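Local coordinates for protein halohydrin epoxidase A (Corynebacterium sp., PDB 4Z9F) that probably interconverts vicinal halohydrins and epoxides by removing or adding hydrogen halide, using a Rossmann-type fold related to the short-chain dehydrogenases/reductases, at residues F131-V136 with L172-P177; K2-T7 with D24-V29. The protein carries 1 engineered substitution. All coordinates share one frame; numbering follows the deposited sequence.

Overall arrangement
Both contacts pair parallel strands of one seven-stranded Rossmann-type sheet, and each closes a beta-alpha-beta unit, contact 2 early in the chain and contact 1 later. Their centres are about 19 Å apart and their nearest atoms about 7 Å, so they do not touch. Strand 73-79 fills the gap: it pairs with strand 3-6 of contact 2 on one side and strand 127-132 of contact 1 on the other. Its Asn79 bonds through N to Thr7 OG1 and also packs against Ile132. Contact 1 carries Ser134, which probably serves as the active-site serine, as in related short-chain dehydrogenases; contact 2 lies farther from the chain centre and pairs the N-terminal strand 3-6 with strand 27-30.

Contact 1. Residues F131-V136 with L172-P177; sequences FITSSV and LYAIGP
Strands 127-132 and 170-177 run parallel here, Phe131 in register with Ala174 and Ile132 with Ile175; the bond from Phe131 N to Tyr173 O (2.9 Å) is almost straight at 174°, and Phe131 O takes Ile175 N nearly along its C=O axis. Ile175 O is gripped twice by one residue. Thr133 N approaches it end-on at 2.8 Å, while Thr133 OG1, set between the backbone N and carbonyl carbon (chi1 64°), reaches it at 2.9 Å from above the carbonyl plane. Helix 147-165 links the two strands as the crossover of a beta-alpha-beta unit of the Rossmann-type fold and packs on the Phe131 face. Ser134 matches the active-site serine of the short-chain dehydrogenases in sequence, with Tyr147 at the tyrosine position, and is probably catalytic. Ser134 OG, anti to its backbone N, accepts from Val136 N in an ST turn, whereas Ser134 N is buried without a partner. Ser135 N donates to Pro177 O at 3.1 Å, from above the carbonyl plane. Gly176 packs its CA against the Ser134 carbonyl, where a CB would clash with Ser134 O. On one face Ile132 lies alongside Ile175, pointing the same way, CD1 to CD1 4.2 Å, and Ile132 CG2 meets Pro177 CG at 3.9 Å. On the other face the Phe131 ring sits beside Leu172, CE1 to CG 4.1 Å, with Tyr173 O in plane at its edge.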
ATOM      1  N   PHE C 131      -8.843   8.173 -14.981  1.00 20.34           N
ATOM      2  CA  PHE C 131      -8.554   9.382 -14.230  1.00 20.47           C
ATOM      3  C   PHE C 131      -7.049   9.612 -14.234  1.00 20.70           C
ATOM      4  O   PHE C 131      -6.282   8.728 -13.833  1.00 22.85           O
ATOM      5  CB  PHE C 131      -9.086   9.278 -12.801  1.00 18.17           C
ATOM      6  CG  PHE C 131     -10.584   9.286 -12.717  1.00 17.93           C
ATOM      7  CD1 PHE C 131     -11.319   8.127 -12.947  1.00 19.74           C
ATOM      8  CD2 PHE C 131     -11.260  10.451 -12.387  1.00 16.96           C
ATOM      9  CE1 PHE C 131     -12.714   8.135 -12.852  1.00 15.50           C
ATOM     10  CE2 PHE C 131     -12.657  10.467 -12.307  1.00 21.84           C
ATOM     11  CZ  PHE C 131     -13.379   9.308 -12.535  1.00 19.13           C
ATOM     12  N   ILE C 132      -6.623  10.777 -14.712  1.00 18.10           N
ATOM     13  CA  ILE C 132      -5.218  11.156 -14.618  1.00 19.50           C
ATOM     14  C   ILE C 132      -5.031  11.869 -13.292  1.00 20.51           C
ATOM     15  O   ILE C 132      -5.621  12.929 -13.056  1.00 20.30           O
ATOM     16  CB  ILE C 132      -4.778  12.045 -15.792  1.00 19.19           C
ATOM     17  CG1 ILE C 132      -5.314  11.507 -17.120  1.00 19.07           C
ATOM     18  CG2 ILE C 132      -3.241  12.159 -15.812  1.00 21.72           C
ATOM     19  CD1 ILE C 132      -4.714  10.199 -17.627  1.00 18.32           C
ATOM     20  N   THR C 133      -4.224  11.271 -12.412  1.00 21.56           N
ATOM     21  CA  THR C 133      -4.051  11.799 -11.068  1.00 19.86           C
ATOM     22  C   THR C 133      -2.588  12.193 -10.910  1.00 20.96           C
ATOM     23  O   THR C 133      -2.105  13.080 -11.624  1.00 20.47           O
ATOM     24  CB  THR C 133      -4.514  10.772 -10.021  1.00 20.19           C
ATOM     25  OG1 THR C 133      -3.702   9.589 -10.073  1.00 18.99           O
ATOM     26  CG2 THR C 133      -5.971  10.367 -10.313  1.00 19.21           C
ATOM     27  N   SER C 134      -1.860  11.515 -10.034  1.00 20.27           N
ATOM     28  CA  SER C 134      -0.471  11.882  -9.791  1.00 15.93           C
ATOM     29  C   SER C 134       0.168  10.761  -8.990  1.00 18.95           C
ATOM     30  O   SER C 134      -0.528   9.993  -8.321  1.00 20.13           O
ATOM     31  CB  SER C 134      -0.360  13.198  -9.027  1.00 20.81           C
ATOM     32  OG  SER C 134       0.995  13.437  -8.685  1.00 21.42           O
ATOM     33  N   SER C 135       1.500  10.686  -9.043  1.00 18.71           N
ATOM     34  CA  SER C 135       2.177   9.731  -8.172  1.00 18.20           C
ATOM     35  C   SER C 135       1.817   9.975  -6.714  1.00 21.10           C
ATOM     36  O   SER C 135       1.744   9.023  -5.923  1.00 22.77           O
ATOM     37  CB  SER C 135       3.694   9.806  -8.368  1.00 18.59           C
ATOM     38  OG  SER C 135       4.203  11.032  -7.885  1.00 17.91           O
ATOM     39  N   VAL C 136       1.567  11.236  -6.334  1.00 19.08           N
ATOM     40  CA  VAL C 136       1.228  11.534  -4.942  1.00 19.23           C
ATOM     41  C   VAL C 136      -0.180  11.093  -4.589  1.00 22.27           C
ATOM     42  O   VAL C 136      -0.586  11.227  -3.433  1.00 20.85           O
ATOM     43  CB  VAL C 136       1.390  13.026  -4.576  1.00 21.05           C
ATOM     44  CG1 VAL C 136       2.843  13.447  -4.726  1.00 18.34           C
ATOM     45  CG2 VAL C 136       0.462  13.920  -5.421  1.00 20.02           C
ATOM     46  N   LEU C 172     -13.192   1.637 -14.413  1.00 20.78           N
ATOM     47  CA  LEU C 172     -12.493   2.806 -13.900  1.00 17.87           C
ATOM     48  C   LEU C 172     -11.026   2.473 -13.644  1.00 17.69           C
ATOM     49  O   LEU C 172     -10.698   1.351 -13.236  1.00 16.02           O
ATOM     50  CB  LEU C 172     -13.147   3.317 -12.610  1.00 17.14           C
ATOM     51  CG  LEU C 172     -14.280   4.345 -12.757  1.00 24.40           C
ATOM     52  CD1 LEU C 172     -15.460   3.852 -13.607  1.00 22.36           C
ATOM     53  CD2 LEU C 172     -14.761   4.830 -11.391  1.00 22.20           C
ATOM     54  N   TYR C 173     -10.147   3.450 -13.896  1.00 16.84           N
ATOM     55  CA  TYR C 173      -8.713   3.297 -13.652  1.00 19.01           C
ATOM     56  C   TYR C 173      -8.142   4.643 -13.235  1.00 20.23           C
ATOM     57  O   TYR C 173      -8.681   5.699 -13.572  1.00 19.41           O
ATOM     58  CB  TYR C 173      -7.928   2.815 -14.881  1.00 16.40           C
ATOM     59  CG  TYR C 173      -8.516   1.654 -15.648  1.00 20.43           C
ATOM     60  CD1 TYR C 173      -8.082   0.350 -15.413  1.00 19.09           C
ATOM     61  CD2 TYR C 173      -9.495   1.859 -16.616  1.00 20.20           C
ATOM     62  CE1 TYR C 173      -8.611  -0.715 -16.107  1.00 19.64           C
ATOM     63  CE2 TYR C 173     -10.025   0.803 -17.324  1.00 20.11           C
ATOM     64  CZ  TYR C 173      -9.586  -0.483 -17.062  1.00 22.18           C
ATOM     65  OH  TYR C 173     -10.105  -1.543 -17.768  1.00 25.73           O
ATOM     66  N   ALA C 174      -7.025   4.599 -12.513  1.00 16.75           N
ATOM     67  CA  ALA C 174      -6.270   5.800 -12.193  1.00 18.23           C
ATOM     68  C   ALA C 174      -4.844   5.642 -12.695  1.00 19.44           C
ATOM     69  O   ALA C 174      -4.242   4.575 -12.565  1.00 19.33           O
ATOM     70  CB  ALA C 174      -6.276   6.094 -10.687  1.00 18.26           C
ATOM     71  N   ILE C 175      -4.321   6.694 -13.310  1.00 18.07           N
ATOM     72  CA  ILE C 175      -2.924   6.746 -13.709  1.00 18.50           C
ATOM     73  C   ILE C 175      -2.249   7.818 -12.872  1.00 18.50           C
ATOM     74  O   ILE C 175      -2.790   8.922 -12.705  1.00 19.67           O
ATOM     75  CB  ILE C 175      -2.769   7.021 -15.213  1.00 23.46           C
ATOM     76  CG1 ILE C 175      -3.519   5.960 -16.015  1.00 17.87           C
ATOM     77  CG2 ILE C 175      -1.288   7.044 -15.594  1.00 14.67           C
ATOM     78  CD1 ILE C 175      -3.517   6.185 -17.517  1.00 21.61           C
ATOM     79  N   GLY C 176      -1.087   7.477 -12.304  1.00 18.92           N
ATOM     80  CA  GLY C 176      -0.354   8.380 -11.448  1.00 19.84           C
ATOM     81  C   GLY C 176       1.004   8.715 -12.029  1.00 17.08           C
ATOM     82  O   GLY C 176       2.008   8.033 -11.775  1.00 19.35           O
ATOM     83  N   PRO C 177       1.060   9.774 -12.834  1.00 19.47           N
ATOM     84  CA  PRO C 177       2.314  10.125 -13.507  1.00 19.19           C
ATOM     85  C   PRO C 177       3.261  10.905 -12.609  1.00 18.37           C
ATOM     86  O   PRO C 177       2.851  11.616 -11.691  1.00 16.63           O
ATOM     87  CB  PRO C 177       1.861  10.999 -14.692  1.00 22.18           C
ATOM     88  CG  PRO C 177       0.338  10.976 -14.680  1.00 22.52           C
ATOM     89  CD  PRO C 177      -0.059  10.626 -13.272  1.00 17.68           C
TER

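Contact 2. Residues K2-T7 with D24-V29; sequences KIALVT and DGYTVV
Lys2 lays its CB over one face of the Tyr26 ring, 3.7 Å from the ring centroid and 23° off the normal, a CH-pi contact displaced toward the CD2-CE2 rim. With CG anti to the carbonyl carbon (chi1 -62°) and the chain extended beyond it, the lysine crosses the ring obliquely, so that CD comes to 3.7 Å from Tyr26 OH while NZ leads away. Ile3 C lies in the ring plane at its edge, and Ala4 CB meets Tyr26 CD2 at 3.8 Å. The hydroxyl of Tyr26 is held by Asp74 OD2, which helps to fix the ring.

Past the tyrosine the backbones pair as parallel strands, Ile3 with Thr27, Ala4 with Val28 and Leu5 with Val29. Lys2 O takes Thr27 N at 2.8 Å, Ala4 N then donates to Thr27 O, Val29 N to Ala4 O at 2.7 Å and Val6 N to Val29 O, the zigzag of a parallel ladder. On one face Ile3 CG2 meets Val29 CG2 at 3.8 Å, and Ile3 CD1 packs against Thr27 CB. On the opposite face Val6 CG2 crosses Val28 CG1 obliquely at 3.7 Å.

Gly25, with positive phi (104°), ends the preceding helix in a Schellman motif and turns the chain into the second strand. This is the first beta-alpha-beta unit of the Rossmann-type fold: helix 14-23 covers the Ala4, Val6 and Val28 face through Leu21, Val18 and Thr22, Thr66 of helix 62-67 packs on Ile3, Leu5 and Val29 from the other, and strand 73-79 pairs with the far edge of strand 3-6.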
ATOM      1  N   LYS C   2     -15.404   5.335 -32.557  1.00 29.03           N
ATOM      2  CA  LYS C   2     -15.594   5.442 -31.120  1.00 26.40           C
ATOM      3  C   LYS C   2     -15.419   6.886 -30.676  1.00 24.59           C
ATOM      4  O   LYS C   2     -14.586   7.622 -31.208  1.00 27.19           O
ATOM      5  CB  LYS C   2     -14.607   4.531 -30.387  1.00 27.10           C
ATOM      6  CG  LYS C   2     -14.796   3.057 -30.709  1.00 26.47           C
ATOM      7  CD  LYS C   2     -13.801   2.170 -29.979  1.00 29.80           C
ATOM      8  CE  LYS C   2     -14.170   0.696 -30.116  1.00 36.11           C
ATOM      9  NZ  LYS C   2     -13.109  -0.203 -29.576  1.00 38.79           N
ATOM     10  N   ILE C   3     -16.217   7.293 -29.698  1.00 24.92           N
ATOM     11  CA  ILE C   3     -16.158   8.644 -29.151  1.00 24.98           C
ATOM     12  C   ILE C   3     -15.393   8.596 -27.841  1.00 25.58           C
ATOM     13  O   ILE C   3     -15.631   7.711 -27.006  1.00 22.26           O
ATOM     14  CB  ILE C   3     -17.561   9.228 -28.932  1.00 27.63           C
ATOM     15  CG1 ILE C   3     -18.472   8.916 -30.132  1.00 28.83           C
ATOM     16  CG2 ILE C   3     -17.466  10.720 -28.674  1.00 26.11           C
ATOM     17  CD1 ILE C   3     -17.911   9.346 -31.454  1.00 33.16           C
ATOM     18  N   ALA C   4     -14.475   9.540 -27.664  1.00 24.07           N
ATOM     19  CA  ALA C   4     -13.799   9.753 -26.396  1.00 22.56           C
ATOM     20  C   ALA C   4     -14.006  11.190 -25.955  1.00 24.53           C
ATOM     21  O   ALA C   4     -14.123  12.104 -26.782  1.00 28.04           O
ATOM     22  CB  ALA C   4     -12.295   9.448 -26.491  1.00 21.36           C
ATOM     23  N   LEU C   5     -14.095  11.374 -24.644  1.00 20.19           N
ATOM     24  CA  LEU C   5     -14.125  12.683 -24.019  1.00 19.53           C
ATOM     25  C   LEU C   5     -12.823  12.843 -23.240  1.00 24.98           C
ATOM     26  O   LEU C   5     -12.443  11.943 -22.485  1.00 21.93           O
ATOM     27  CB  LEU C   5     -15.332  12.828 -23.095  1.00 20.28           C
ATOM     28  CG  LEU C   5     -15.331  14.025 -22.140  1.00 22.38           C
ATOM     29  CD1 LEU C   5     -15.342  15.355 -22.899  1.00 23.14           C
ATOM     30  CD2 LEU C   5     -16.494  13.942 -21.167  1.00 23.84           C
ATOM     31  N   VAL C   6     -12.124  13.955 -23.471  1.00 22.14           N
ATOM     32  CA  VAL C   6     -10.871  14.275 -22.784  1.00 21.54           C
ATOM     33  C   VAL C   6     -11.017  15.662 -22.180  1.00 22.59           C
ATOM     34  O   VAL C   6     -11.273  16.632 -22.904  1.00 24.00           O
ATOM     35  CB  VAL C   6      -9.660  14.234 -23.732  1.00 20.78           C
ATOM     36  CG1 VAL C   6      -8.385  14.683 -22.991  1.00 22.64           C
ATOM     37  CG2 VAL C   6      -9.494  12.843 -24.361  1.00 19.83           C
ATOM     38  N   THR C   7     -10.862  15.764 -20.865  1.00 20.37           N
ATOM     39  CA  THR C   7     -10.947  17.066 -20.235  1.00 23.17           C
ATOM     40  C   THR C   7      -9.571  17.737 -20.242  1.00 24.25           C
ATOM     41  O   THR C   7      -8.539  17.089 -20.447  1.00 21.43           O
ATOM     42  CB  THR C   7     -11.478  16.946 -18.813  1.00 26.82           C
ATOM     43  OG1 THR C   7     -10.600  16.107 -18.055  1.00 21.82           O
ATOM     44  CG2 THR C   7     -12.867  16.331 -18.826  1.00 24.25           C
ATOM     45  N   ASP C  24      -5.796   6.103 -32.920  1.00 25.56           N
ATOM     46  CA  ASP C  24      -6.381   4.791 -32.701  1.00 29.09           C
ATOM     47  C   ASP C  24      -7.785   4.672 -33.282  1.00 30.00           C
ATOM     48  O   ASP C  24      -8.427   3.629 -33.109  1.00 29.40           O
ATOM     49  CB  ASP C  24      -6.404   4.479 -31.198  1.00 28.37           C
ATOM     50  CG  ASP C  24      -6.619   3.003 -30.905  1.00 30.29           C
ATOM     51  OD1 ASP C  24      -7.223   2.692 -29.853  1.00 31.00           O
ATOM     52  OD2 ASP C  24      -6.179   2.154 -31.717  1.00 29.56           O
ATOM     53  N   GLY C  25      -8.281   5.712 -33.949  1.00 29.48           N
ATOM     54  CA  GLY C  25      -9.554   5.642 -34.632  1.00 24.87           C
ATOM     55  C   GLY C  25     -10.719   6.322 -33.953  1.00 31.14           C
ATOM     56  O   GLY C  25     -11.843   6.221 -34.457  1.00 30.77           O
ATOM     57  N   TYR C  26     -10.496   7.010 -32.837  1.00 23.60           N
ATOM     58  CA  TYR C  26     -11.569   7.692 -32.127  1.00 25.76           C
ATOM     59  C   TYR C  26     -11.836   9.082 -32.698  1.00 29.50           C
ATOM     60  O   TYR C  26     -10.945   9.758 -33.217  1.00 24.84           O
ATOM     61  CB  TYR C  26     -11.237   7.853 -30.640  1.00 24.18           C
ATOM     62  CG  TYR C  26     -11.271   6.586 -29.803  1.00 21.98           C
ATOM     63  CD1 TYR C  26     -10.371   5.561 -30.031  1.00 24.25           C
ATOM     64  CD2 TYR C  26     -12.175   6.446 -28.757  1.00 21.63           C
ATOM     65  CE1 TYR C  26     -10.379   4.406 -29.260  1.00 25.19           C
ATOM     66  CE2 TYR C  26     -12.191   5.297 -27.976  1.00 23.19           C
ATOM     67  CZ  TYR C  26     -11.282   4.280 -28.239  1.00 25.51           C
ATOM     68  OH  TYR C  26     -11.277   3.125 -27.485  1.00 25.16           O
ATOM     69  N   THR C  27     -13.077   9.522 -32.551  1.00 27.48           N
ATOM     70  CA  THR C  27     -13.384  10.941 -32.551  1.00 26.53           C
ATOM     71  C   THR C  27     -13.215  11.426 -31.118  1.00 26.68           C
ATOM     72  O   THR C  27     -13.888  10.931 -30.206  1.00 24.58           O
ATOM     73  CB  THR C  27     -14.801  11.198 -33.065  1.00 29.51           C
ATOM     74  OG1 THR C  27     -14.904  10.687 -34.396  1.00 24.80           O
ATOM     75  CG2 THR C  27     -15.113  12.686 -33.073  1.00 30.25           C
ATOM     76  N   VAL C  28     -12.304  12.365 -30.913  1.00 25.40           N
ATOM     77  CA  VAL C  28     -11.987  12.842 -29.576  1.00 23.85           C
ATOM     78  C   VAL C  28     -12.686  14.175 -29.359  1.00 24.95           C
ATOM     79  O   VAL C  28     -12.298  15.195 -29.941  1.00 28.48           O
ATOM     80  CB  VAL C  28     -10.474  12.955 -29.363  1.00 24.17           C
ATOM     81  CG1 VAL C  28     -10.198  13.347 -27.924  1.00 24.46           C
ATOM     82  CG2 VAL C  28      -9.795  11.622 -29.725  1.00 22.30           C
ATOM     83  N   VAL C  29     -13.710  14.165 -28.510  1.00 23.26           N
ATOM     84  CA  VAL C  29     -14.399  15.375 -28.076  1.00 25.28           C
ATOM     85  C   VAL C  29     -13.663  15.948 -26.865  1.00 27.59           C
ATOM     86  O   VAL C  29     -13.432  15.239 -25.879  1.00 25.42           O
ATOM     87  CB  VAL C  29     -15.865  15.062 -27.731  1.00 25.70           C
ATOM     88  CG1 VAL C  29     -16.567  16.294 -27.260  1.00 23.68           C
ATOM     89  CG2 VAL C  29     -16.568  14.447 -28.924  1.00 27.64           C
TER